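PDB 4ME3: DNA replication licensing factor MCM related protein from Thermoplasma acidophilum, which is the N-terminal part of an archaeal MCM that probably binds single-stranded DNA and uses ATP to unwind DNA for replication. Local coordinates for residues A[36-41]-A[86-91]; A[139-144]-A[191-196]; A[146-151]-A[180-185]. One frame throughout, in Å; residues are numbered along the deposited sequence.

How the interactions relate
Followed from the N terminus, the chain first closes interaction 1, where residues 36-41 at the end of helix 31-38 meet residues 86-91 after helix 69-84; the loop between them is largely helical. Interaction 2 opens later, pairing strand 123-147 with strand 191-201 in the OB domain. Interaction 3 is nested inside the loop so closed, joining the far end of strand 123-147 to strand 183-185 beside the zinc. Leu185 packs on Leu140 and Ala143, linking the two pairings. Interactions 1 and 2 lie in series but touch through a probable hydrogen bond from Asn142 ND2 to Gln91 O, which connects the helical N-terminal part with the OB sheet.

Interaction 1: A[36-41]-A[86-91]; sequences RIHQEY and LDRVTQ
Tyr41 and Arg88 have the nearest CA atoms across the contact, 7.0 Å apart, where the end of helix 31-38 and the residues after it pass the 3-10 segment 86-88. Arg88 reaches across, its chain folding about CG-CD (chi3 -69°) to place NE near His38 O, and its guanidinium arrives among the backbone carbonyls of His38, Gln39 and Tyr41. Arg88 NH2 donates to Tyr41 O at 2.9 Å, lying in the carbonyl plane on a lone pair, although the acceptor is tilted 30° out of the guanidinium plane. His38 O sits over one guanidinium face, 3.0 Å from Arg88 NE, where the angle is too poor for a hydrogen bond. The imidazole of His38 in turn has Arg88 NE over one face and carries its CE1 to within 3.5 Å of Arg88 CG. Asp87 comes to the edge of that ring, with OD2 3.1 Å from His38 CE1 and the carboxylate plane turned 52° from the ring. The Tyr41 ring has Arg88 O at its edge, while its hydroxyl bonds to Ile95 O. An alanine in place of Arg88 would probably leave Tyr41 O without its donor and the carbonyls without the positive charge facing them. A cation set among carbonyls is likely to balance their partial negative charges, and so ties the end of helix 31-38 to segment 86-88 by a side chain bound to backbone oxygen.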
loop_
_atom_site.group_PDB
_atom_site.type_symbol
_atom_site.label_atom_id
_atom_site.label_comp_id
_atom_site.label_asym_id
_atom_site.label_seq_id
_atom_site.Cartn_x
_atom_site.Cartn_y
_atom_site.Cartn_z
ATOM N N ARG A 36 21.295 0.705 -3.762
ATOM C CA ARG A 36 21.469 -0.743 -3.821
ATOM C C ARG A 36 20.203 -1.418 -4.338
ATOM O O ARG A 36 20.269 -2.367 -5.121
ATOM C CB ARG A 36 21.842 -1.310 -2.451
ATOM C CG ARG A 36 23.313 -1.160 -2.110
ATOM C CD ARG A 36 23.720 -2.093 -0.988
ATOM N NE ARG A 36 22.961 -1.851 0.235
ATOM C CZ ARG A 36 23.225 -0.883 1.105
ATOM N NH1 ARG A 36 24.230 -0.042 0.891
ATOM N NH2 ARG A 36 22.478 -0.748 2.191
ATOM N N ILE A 37 19.050 -0.926 -3.896
ATOM C CA ILE A 37 17.767 -1.428 -4.383
ATOM C C ILE A 37 17.629 -1.139 -5.872
ATOM O O ILE A 37 17.114 -1.957 -6.640
ATOM C CB ILE A 37 16.597 -0.764 -3.633
ATOM C CG1 ILE A 37 16.639 -1.134 -2.149
ATOM C CG2 ILE A 37 15.268 -1.182 -4.242
ATOM C CD1 ILE A 37 15.682 -0.325 -1.294
ATOM N N HIS A 38 18.091 0.039 -6.272
ATOM C CA HIS A 38 18.068 0.462 -7.666
ATOM C C HIS A 38 18.670 -0.599 -8.586
ATOM O O HIS A 38 18.163 -0.849 -9.682
ATOM C CB HIS A 38 18.835 1.777 -7.802
ATOM C CG HIS A 38 19.109 2.178 -9.218
ATOM N ND1 HIS A 38 18.342 3.103 -9.889
ATOM C CD2 HIS A 38 20.073 1.786 -10.084
ATOM C CE1 HIS A 38 18.817 3.262 -11.112
ATOM N NE2 HIS A 38 19.867 2.474 -11.256
ATOM N N GLN A 39 19.748 -1.224 -8.133
ATOM C CA GLN A 39 20.450 -2.221 -8.934
ATOM C C GLN A 39 19.630 -3.494 -9.133
ATOM O O GLN A 39 19.905 -4.277 -10.042
ATOM C CB GLN A 39 21.785 -2.575 -8.278
ATOM C CG GLN A 39 22.788 -1.436 -8.284
ATOM C CD GLN A 39 23.074 -0.922 -9.682
ATOM O OE1 GLN A 39 23.018 0.282 -9.936
ATOM N NE2 GLN A 39 23.389 -1.832 -10.597
ATOM N N GLU A 40 18.626 -3.697 -8.286
ATOM C CA GLU A 40 17.844 -4.926 -8.315
ATOM C C GLU A 40 16.369 -4.668 -8.626
ATOM O O GLU A 40 15.556 -5.591 -8.619
ATOM C CB GLU A 40 17.990 -5.658 -6.983
ATOM C CG GLU A 40 19.437 -5.932 -6.605
ATOM C CD GLU A 40 19.576 -6.627 -5.266
ATOM O OE1 GLU A 40 20.494 -6.263 -4.500
ATOM O OE2 GLU A 40 18.776 -7.544 -4.981
ATOM N N TYR A 41 16.034 -3.413 -8.905
ATOM C CA TYR A 41 14.675 -3.045 -9.289
ATOM C C TYR A 41 14.386 -3.547 -10.703
ATOM O O TYR A 41 15.286 -3.577 -11.543
ATOM C CB TYR A 41 14.517 -1.524 -9.225
ATOM C CG TYR A 41 13.099 -1.049 -9.427
ATOM C CD1 TYR A 41 12.198 -1.029 -8.370
ATOM C CD2 TYR A 41 12.658 -0.630 -10.673
ATOM C CE1 TYR A 41 10.900 -0.604 -8.551
ATOM C CE2 TYR A 41 11.359 -0.200 -10.862
ATOM C CZ TYR A 41 10.485 -0.190 -9.797
ATOM O OH TYR A 41 9.189 0.236 -9.981
ATOM N N LEU A 86 14.323 6.420 -11.466
ATOM C CA LEU A 86 13.651 6.843 -12.690
ATOM C C LEU A 86 14.113 6.119 -13.957
ATOM O O LEU A 86 13.300 5.830 -14.833
ATOM C CB LEU A 86 13.794 8.355 -12.872
ATOM C CG LEU A 86 12.859 9.001 -13.896
ATOM C CD1 LEU A 86 11.407 8.612 -13.644
ATOM C CD2 LEU A 86 13.015 10.512 -13.862
ATOM N N ASP A 87 15.405 5.821 -14.062
ATOM C CA ASP A 87 15.934 5.214 -15.285
ATOM C C ASP A 87 15.597 3.725 -15.401
ATOM O O ASP A 87 15.903 3.092 -16.412
ATOM C CB ASP A 87 17.447 5.428 -15.389
ATOM C CG ASP A 87 18.194 4.905 -14.183
ATOM O OD1 ASP A 87 18.366 5.675 -13.213
ATOM O OD2 ASP A 87 18.611 3.729 -14.207
ATOM N N ARG A 88 14.966 3.174 -14.368
ATOM C CA ARG A 88 14.509 1.788 -14.393
ATOM C C ARG A 88 12.984 1.731 -14.277
ATOM O O ARG A 88 12.398 0.653 -14.201
ATOM C CB ARG A 88 15.149 0.998 -13.251
ATOM C CG ARG A 88 16.621 1.316 -13.030
ATOM C CD ARG A 88 17.533 0.184 -13.472
ATOM N NE ARG A 88 17.404 -0.989 -12.613
ATOM C CZ ARG A 88 18.315 -1.954 -12.515
ATOM N NH1 ARG A 88 19.438 -1.895 -13.220
ATOM N NH2 ARG A 88 18.104 -2.981 -11.703
ATOM N N VAL A 89 12.351 2.902 -14.269
ATOM C CA VAL A 89 10.900 3.002 -14.156
ATOM C C VAL A 89 10.269 3.250 -15.522
ATOM O O VAL A 89 10.795 4.017 -16.324
ATOM C CB VAL A 89 10.497 4.159 -13.217
ATOM C CG1 VAL A 89 8.999 4.421 -13.286
ATOM C CG2 VAL A 89 10.929 3.860 -11.789
ATOM N N THR A 90 9.140 2.597 -15.782
ATOM C CA THR A 90 8.386 2.824 -17.012
ATOM C C THR A 90 6.913 3.022 -16.674
ATOM O O THR A 90 6.532 2.975 -15.506
ATOM C CB THR A 90 8.531 1.646 -17.991
ATOM O OG1 THR A 90 7.973 0.464 -17.407
ATOM C CG2 THR A 90 9.997 1.394 -18.313
ATOM N N GLN A 91 6.085 3.246 -17.691
ATOM C CA GLN A 91 4.653 3.412 -17.464
ATOM C C GLN A 91 4.066 2.146 -16.844
ATOM O O GLN A 91 3.041 2.195 -16.163
ATOM C CB GLN A 91 3.924 3.750 -18.768
ATOM C CG GLN A 91 4.050 2.698 -19.857
ATOM C CD GLN A 91 3.168 2.994 -21.058
ATOM O OE1 GLN A 91 2.385 3.945 -21.050
ATOM N NE2 GLN A 91 3.291 2.175 -22.098
#

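Interaction 2: A[139-144]-A[191-196]; sequences KLKNAA and EFIDVQ
Leu140 and Phe192 form the non-hydrogen-bonded pair at the centre of an antiparallel pairing whose strand segments, 139-141 and 191-196, run 131° apart. Lys139 and Ile193 exchange two backbone bonds alongside. Beyond it the register slips by one: Lys141 and Asn142 both face Glu191, a classic beta bulge, and Glu191 O accepts from Lys141 N at 2.9 Å and from Asn142 N at 3.1 Å. On one side of the sheet Leu140 CD1 lies over the face of the Phe192 ring, a CH-pi contact 4.1 Å from the centroid and 26° off the normal. On the other side Ile193 CG1, set between backbone N and carbonyl carbon (chi1 59°), comes 3.8 Å from Lys139 O, and Ile193 CD1 meets Lys141 CD at 3.9 Å. Val195 CG2 presses tightly on Lys139 CB at 3.5 Å. Both lysines thus pack through their methylenes, while Lys139 NZ goes on to a salt bridge with Glu221. Glu191 OE2 makes a salt bridge to Arg92 NE, and Asn142 ND2 bonds to Arg92 O and Gln91 O. The doubly gripped Glu191 O, with Glu191 N bonded to Asn142 O, probably lets the strand turn at Asn142 while staying paired.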
loop_
_atom_site.group_PDB
_atom_site.type_symbol
_atom_site.label_atom_id
_atom_site.label_comp_id
_atom_site.label_asym_id
_atom_site.label_seq_id
_atom_site.Cartn_x
_atom_site.Cartn_y
_atom_site.Cartn_z
ATOM N N LYS A 139 -3.619 -9.780 -7.595
ATOM C CA LYS A 139 -4.492 -8.625 -7.716
ATOM C C LYS A 139 -3.884 -7.649 -8.712
ATOM O O LYS A 139 -2.686 -7.377 -8.681
ATOM C CB LYS A 139 -4.675 -7.938 -6.362
ATOM C CG LYS A 139 -5.274 -6.538 -6.454
ATOM C CD LYS A 139 -4.924 -5.701 -5.234
ATOM C CE LYS A 139 -4.886 -4.217 -5.574
ATOM N NZ LYS A 139 -4.257 -3.417 -4.487
ATOM N N LEU A 140 -4.723 -7.131 -9.597
ATOM C CA LEU A 140 -4.299 -6.149 -10.581
ATOM C C LEU A 140 -3.806 -4.893 -9.865
ATOM O O LEU A 140 -4.522 -4.329 -9.038
ATOM C CB LEU A 140 -5.482 -5.823 -11.492
ATOM C CG LEU A 140 -5.233 -4.991 -12.742
ATOM C CD1 LEU A 140 -4.235 -5.673 -13.655
ATOM C CD2 LEU A 140 -6.559 -4.764 -13.454
ATOM N N LYS A 141 -2.585 -4.463 -10.176
ATOM C CA LYS A 141 -1.987 -3.317 -9.493
ATOM C C LYS A 141 -1.784 -2.150 -10.447
ATOM O O LYS A 141 -2.250 -1.039 -10.189
ATOM C CB LYS A 141 -0.657 -3.706 -8.850
ATOM C CG LYS A 141 0.001 -2.579 -8.063
ATOM C CD LYS A 141 -0.866 -2.133 -6.892
ATOM C CE LYS A 141 -0.214 -0.999 -6.114
ATOM N NZ LYS A 141 1.103 -1.389 -5.533
ATOM N N ASN A 142 -1.071 -2.394 -11.541
ATOM C CA ASN A 142 -0.961 -1.398 -12.598
ATOM C C ASN A 142 -1.595 -1.960 -13.861
ATOM O O ASN A 142 -1.036 -2.850 -14.503
ATOM C CB ASN A 142 0.495 -1.012 -12.847
ATOM C CG ASN A 142 0.624 0.301 -13.594
ATOM O OD1 ASN A 142 -0.308 1.108 -13.619
ATOM N ND2 ASN A 142 1.779 0.524 -14.206
ATOM N N ALA A 143 -2.772 -1.446 -14.200
ATOM C CA ALA A 143 -3.579 -2.013 -15.277
ATOM C C ALA A 143 -3.312 -1.335 -16.613
ATOM O O ALA A 143 -3.386 -0.114 -16.726
ATOM C CB ALA A 143 -5.049 -1.908 -14.930
ATOM N N ALA A 144 -3.027 -2.145 -17.629
ATOM C CA ALA A 144 -2.839 -1.652 -18.988
ATOM C C ALA A 144 -4.177 -1.587 -19.720
ATOM O O ALA A 144 -4.895 -2.580 -19.790
ATOM C CB ALA A 144 -1.878 -2.560 -19.746
ATOM N N GLU A 191 0.616 -5.258 -14.495
ATOM C CA GLU A 191 1.371 -5.759 -13.356
ATOM C C GLU A 191 0.438 -6.205 -12.240
ATOM O O GLU A 191 -0.456 -5.467 -11.836
ATOM C CB GLU A 191 2.336 -4.690 -12.843
ATOM C CG GLU A 191 3.566 -4.519 -13.719
ATOM C CD GLU A 191 4.332 -5.818 -13.893
ATOM O OE1 GLU A 191 4.891 -6.315 -12.891
ATOM O OE2 GLU A 191 4.369 -6.347 -15.027
ATOM N N PHE A 192 0.656 -7.422 -11.756
ATOM C CA PHE A 192 -0.091 -7.959 -10.625
ATOM C C PHE A 192 0.803 -8.076 -9.403
ATOM O O PHE A 192 2.026 -8.207 -9.523
ATOM C CB PHE A 192 -0.627 -9.350 -10.956
ATOM C CG PHE A 192 -1.601 -9.373 -12.096
ATOM C CD1 PHE A 192 -1.152 -9.442 -13.401
ATOM C CD2 PHE A 192 -2.961 -9.336 -11.860
ATOM C CE1 PHE A 192 -2.042 -9.470 -14.452
ATOM C CE2 PHE A 192 -3.861 -9.366 -12.910
ATOM C CZ PHE A 192 -3.396 -9.430 -14.207
ATOM N N ILE A 193 0.187 -8.049 -8.226
ATOM C CA ILE A 193 0.898 -8.313 -6.986
ATOM C C ILE A 193 0.186 -9.408 -6.196
ATOM O O ILE A 193 -1.027 -9.592 -6.325
ATOM C CB ILE A 193 1.011 -7.050 -6.105
ATOM C CG1 ILE A 193 -0.380 -6.520 -5.754
ATOM C CG2 ILE A 193 1.827 -5.982 -6.812
ATOM C CD1 ILE A 193 -0.361 -5.374 -4.761
ATOM N N ASP A 194 0.955 -10.134 -5.394
ATOM C CA ASP A 194 0.421 -11.144 -4.498
ATOM C C ASP A 194 -0.401 -10.482 -3.407
ATOM O O ASP A 194 -0.035 -9.415 -2.905
ATOM C CB ASP A 194 1.554 -11.922 -3.836
ATOM C CG ASP A 194 2.352 -12.760 -4.820
ATOM O OD1 ASP A 194 1.738 -13.387 -5.711
ATOM O OD2 ASP A 194 3.595 -12.797 -4.690
ATOM N N VAL A 195 -1.498 -11.126 -3.037
ATOM C CA VAL A 195 -2.322 -10.675 -1.920
ATOM C C VAL A 195 -2.729 -11.883 -1.094
ATOM O O VAL A 195 -2.964 -12.966 -1.630
ATOM C CB VAL A 195 -3.587 -9.945 -2.396
ATOM C CG1 VAL A 195 -4.412 -9.462 -1.200
ATOM C CG2 VAL A 195 -3.228 -8.777 -3.302
ATOM N N GLN A 196 -2.808 -11.696 0.215
ATOM C CA GLN A 196 -3.271 -12.749 1.099
ATOM C C GLN A 196 -4.027 -12.097 2.244
ATOM O O GLN A 196 -3.605 -11.061 2.753
ATOM C CB GLN A 196 -2.084 -13.544 1.640
ATOM C CG GLN A 196 -2.467 -14.727 2.508
ATOM C CD GLN A 196 -1.263 -15.486 3.014
ATOM O OE1 GLN A 196 -0.243 -14.892 3.371
ATOM N NE2 GLN A 196 -1.371 -16.809 3.053
#

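Interaction 3: A[146-151]-A[180-185]; sequences ECSSCH and KIFFKL. With ZN (zinc ion), chain B.
Cys147 touches Ile181 across the contact, SG to CD1 at 4.0 Å, and the same sulfur binds zinc at 2.3 Å. Cys150 SG supplies a second ligand from the same turn, and Cys169 and Cys172 complete the site. Cys147 SG, anti to its backbone N (chi1 175°), also accepts from Ser149 N at 3.3 Å and from Cys150 N at 3.5 Å; these bonds would be expected to spread some of the thiolate charge and to fix the turn around the metal.

Just outside this shell, Ser148 meets Phe182 in three ways. Ser148 OG accepts from Phe182 N at 2.9 Å, a nearly straight bond of 167°, while Ser148 CB makes a CH-pi contact over the centre of the Phe182 ring, 3.4 Å from the centroid and only 8° off the normal. A weak bond from Ser148 N to Phe182 O adds to the grip. Phe183 comes up to the backbone and CB of Cys147.

Farther back, Glu146 and Lys184 form a hydrogen-bonded antiparallel pair through their main chains. The two side chains run together off the same side of the ladder. Glu146 OE1 makes a long salt bridge to Lys184 NZ, 3.4 Å, and another, stronger one to Arg186, while Glu146 OE2 takes a weak bond from His151 ND1. The ladder of strands 123-147 and 183-185 therefore leads straight into the metal site. Two Cys-x-x-Cys pairs around one zinc, the first on a knuckle with N-H···S bonds, characterise the zinc-binding module carried on the OB fold of MCM N-terminal domains.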
loop_
_atom_site.group_PDB
_atom_site.type_symbol
_atom_site.label_atom_id
_atom_site.label_comp_id
_atom_site.label_asym_id
_atom_site.label_seq_id
_atom_site.Cartn_x
_atom_site.Cartn_y
_atom_site.Cartn_z
ATOM N N GLU A 146 -5.970 -0.529 -23.442
ATOM C CA GLU A 146 -5.720 -0.224 -24.846
ATOM C C GLU A 146 -6.808 0.672 -25.428
ATOM O O GLU A 146 -7.999 0.359 -25.345
ATOM C CB GLU A 146 -5.608 -1.513 -25.663
ATOM C CG GLU A 146 -5.424 -1.274 -27.153
ATOM C CD GLU A 146 -5.240 -2.560 -27.936
ATOM O OE1 GLU A 146 -5.169 -3.639 -27.311
ATOM O OE2 GLU A 146 -5.167 -2.490 -29.182
ATOM N N CYS A 147 -6.386 1.788 -26.015
ATOM C CA CYS A 147 -7.302 2.761 -26.601
ATOM C C CYS A 147 -7.934 2.218 -27.878
ATOM O O CYS A 147 -7.236 1.721 -28.758
ATOM C CB CYS A 147 -6.552 4.061 -26.912
ATOM S SG CYS A 147 -7.545 5.305 -27.775
ATOM N N SER A 148 -9.255 2.320 -27.979
ATOM C CA SER A 148 -9.964 1.815 -29.150
ATOM C C SER A 148 -9.603 2.593 -30.414
ATOM O O SER A 148 -9.807 2.108 -31.527
ATOM C CB SER A 148 -11.478 1.856 -28.922
ATOM O OG SER A 148 -11.920 3.163 -28.603
ATOM N N SER A 149 -9.059 3.794 -30.242
ATOM C CA SER A 149 -8.734 4.650 -31.378
ATOM C C SER A 149 -7.295 4.464 -31.860
ATOM O O SER A 149 -7.067 4.027 -32.988
ATOM C CB SER A 149 -8.982 6.119 -31.025
ATOM O OG SER A 149 -8.744 6.953 -32.146
ATOM N N CYS A 150 -6.328 4.795 -31.009
ATOM C CA CYS A 150 -4.919 4.736 -31.393
ATOM C C CYS A 150 -4.258 3.427 -30.966
ATOM O O CYS A 150 -3.116 3.153 -31.336
ATOM C CB CYS A 150 -4.152 5.918 -30.792
ATOM S SG CYS A 150 -3.957 5.848 -28.994
ATOM N N HIS A 151 -4.975 2.630 -30.180
ATOM C CA HIS A 151 -4.468 1.343 -29.707
ATOM C C HIS A 151 -3.228 1.489 -28.825
ATOM O O HIS A 151 -2.501 0.522 -28.597
ATOM C CB HIS A 151 -4.185 0.416 -30.890
ATOM C CG HIS A 151 -5.406 0.074 -31.684
ATOM N ND1 HIS A 151 -6.465 -0.631 -31.150
ATOM C CD2 HIS A 151 -5.746 0.345 -32.965
ATOM C CE1 HIS A 151 -7.400 -0.780 -32.068
ATOM N NE2 HIS A 151 -6.989 -0.198 -33.182
ATOM N N LYS A 180 -16.239 9.286 -27.232
ATOM C CA LYS A 180 -16.948 8.009 -27.263
ATOM C C LYS A 180 -16.033 6.801 -27.463
ATOM O O LYS A 180 -16.503 5.727 -27.838
ATOM C CB LYS A 180 -18.008 8.026 -28.370
ATOM C CG LYS A 180 -19.060 9.109 -28.206
ATOM C CD LYS A 180 -19.922 9.242 -29.453
ATOM C CE LYS A 180 -20.562 7.918 -29.848
ATOM N NZ LYS A 180 -21.441 7.369 -28.779
ATOM N N ILE A 181 -14.737 6.966 -27.217
ATOM C CA ILE A 181 -13.809 5.842 -27.321
ATOM C C ILE A 181 -13.998 4.910 -26.131
ATOM O O ILE A 181 -14.596 5.292 -25.125
ATOM C CB ILE A 181 -12.336 6.304 -27.362
ATOM C CG1 ILE A 181 -11.940 6.960 -26.037
ATOM C CG2 ILE A 181 -12.108 7.254 -28.531
ATOM C CD1 ILE A 181 -10.466 7.285 -25.938
ATOM N N PHE A 182 -13.493 3.686 -26.250
ATOM C CA PHE A 182 -13.552 2.729 -25.150
ATOM C C PHE A 182 -12.187 2.088 -24.916
ATOM O O PHE A 182 -11.358 2.013 -25.825
ATOM C CB PHE A 182 -14.607 1.654 -25.423
ATOM C CG PHE A 182 -14.361 0.866 -26.677
ATOM C CD1 PHE A 182 -13.578 -0.278 -26.651
ATOM C CD2 PHE A 182 -14.919 1.264 -27.881
ATOM C CE1 PHE A 182 -13.352 -1.007 -27.804
ATOM C CE2 PHE A 182 -14.698 0.539 -29.038
ATOM C CZ PHE A 182 -13.914 -0.598 -28.999
ATOM N N PHE A 183 -11.961 1.629 -23.690
ATOM C CA PHE A 183 -10.678 1.048 -23.313
ATOM C C PHE A 183 -10.787 -0.453 -23.058
ATOM O O PHE A 183 -11.726 -0.917 -22.413
ATOM C CB PHE A 183 -10.131 1.748 -22.072
ATOM C CG PHE A 183 -9.716 3.172 -22.315
ATOM C CD1 PHE A 183 -8.476 3.462 -22.861
ATOM C CD2 PHE A 183 -10.563 4.218 -21.997
ATOM C CE1 PHE A 183 -8.092 4.770 -23.085
ATOM C CE2 PHE A 183 -10.184 5.530 -22.220
ATOM C CZ PHE A 183 -8.946 5.804 -22.764
ATOM N N LYS A 184 -9.817 -1.198 -23.573
ATOM C CA LYS A 184 -9.773 -2.646 -23.403
ATOM C C LYS A 184 -8.657 -3.032 -22.439
ATOM O O LYS A 184 -7.489 -2.781 -22.710
ATOM C CB LYS A 184 -9.539 -3.325 -24.753
ATOM C CG LYS A 184 -9.471 -4.844 -24.687
ATOM C CD LYS A 184 -9.279 -5.460 -26.066
ATOM C CE LYS A 184 -7.838 -5.336 -26.538
ATOM N NZ LYS A 184 -7.633 -5.893 -27.906
ATOM N N LEU A 185 -9.024 -3.645 -21.316
ATOM C CA LEU A 185 -8.044 -4.108 -20.340
ATOM C C LEU A 185 -7.156 -5.191 -20.950
ATOM O O LEU A 185 -7.644 -6.117 -21.600
ATOM C CB LEU A 185 -8.754 -4.643 -19.090
ATOM C CG LEU A 185 -7.870 -5.151 -17.944
ATOM C CD1 LEU A 185 -7.063 -4.020 -17.328
ATOM C CD2 LEU A 185 -8.720 -5.836 -16.885
HETATM ZN ZN ZN B . -5.737 6.784 -27.907
#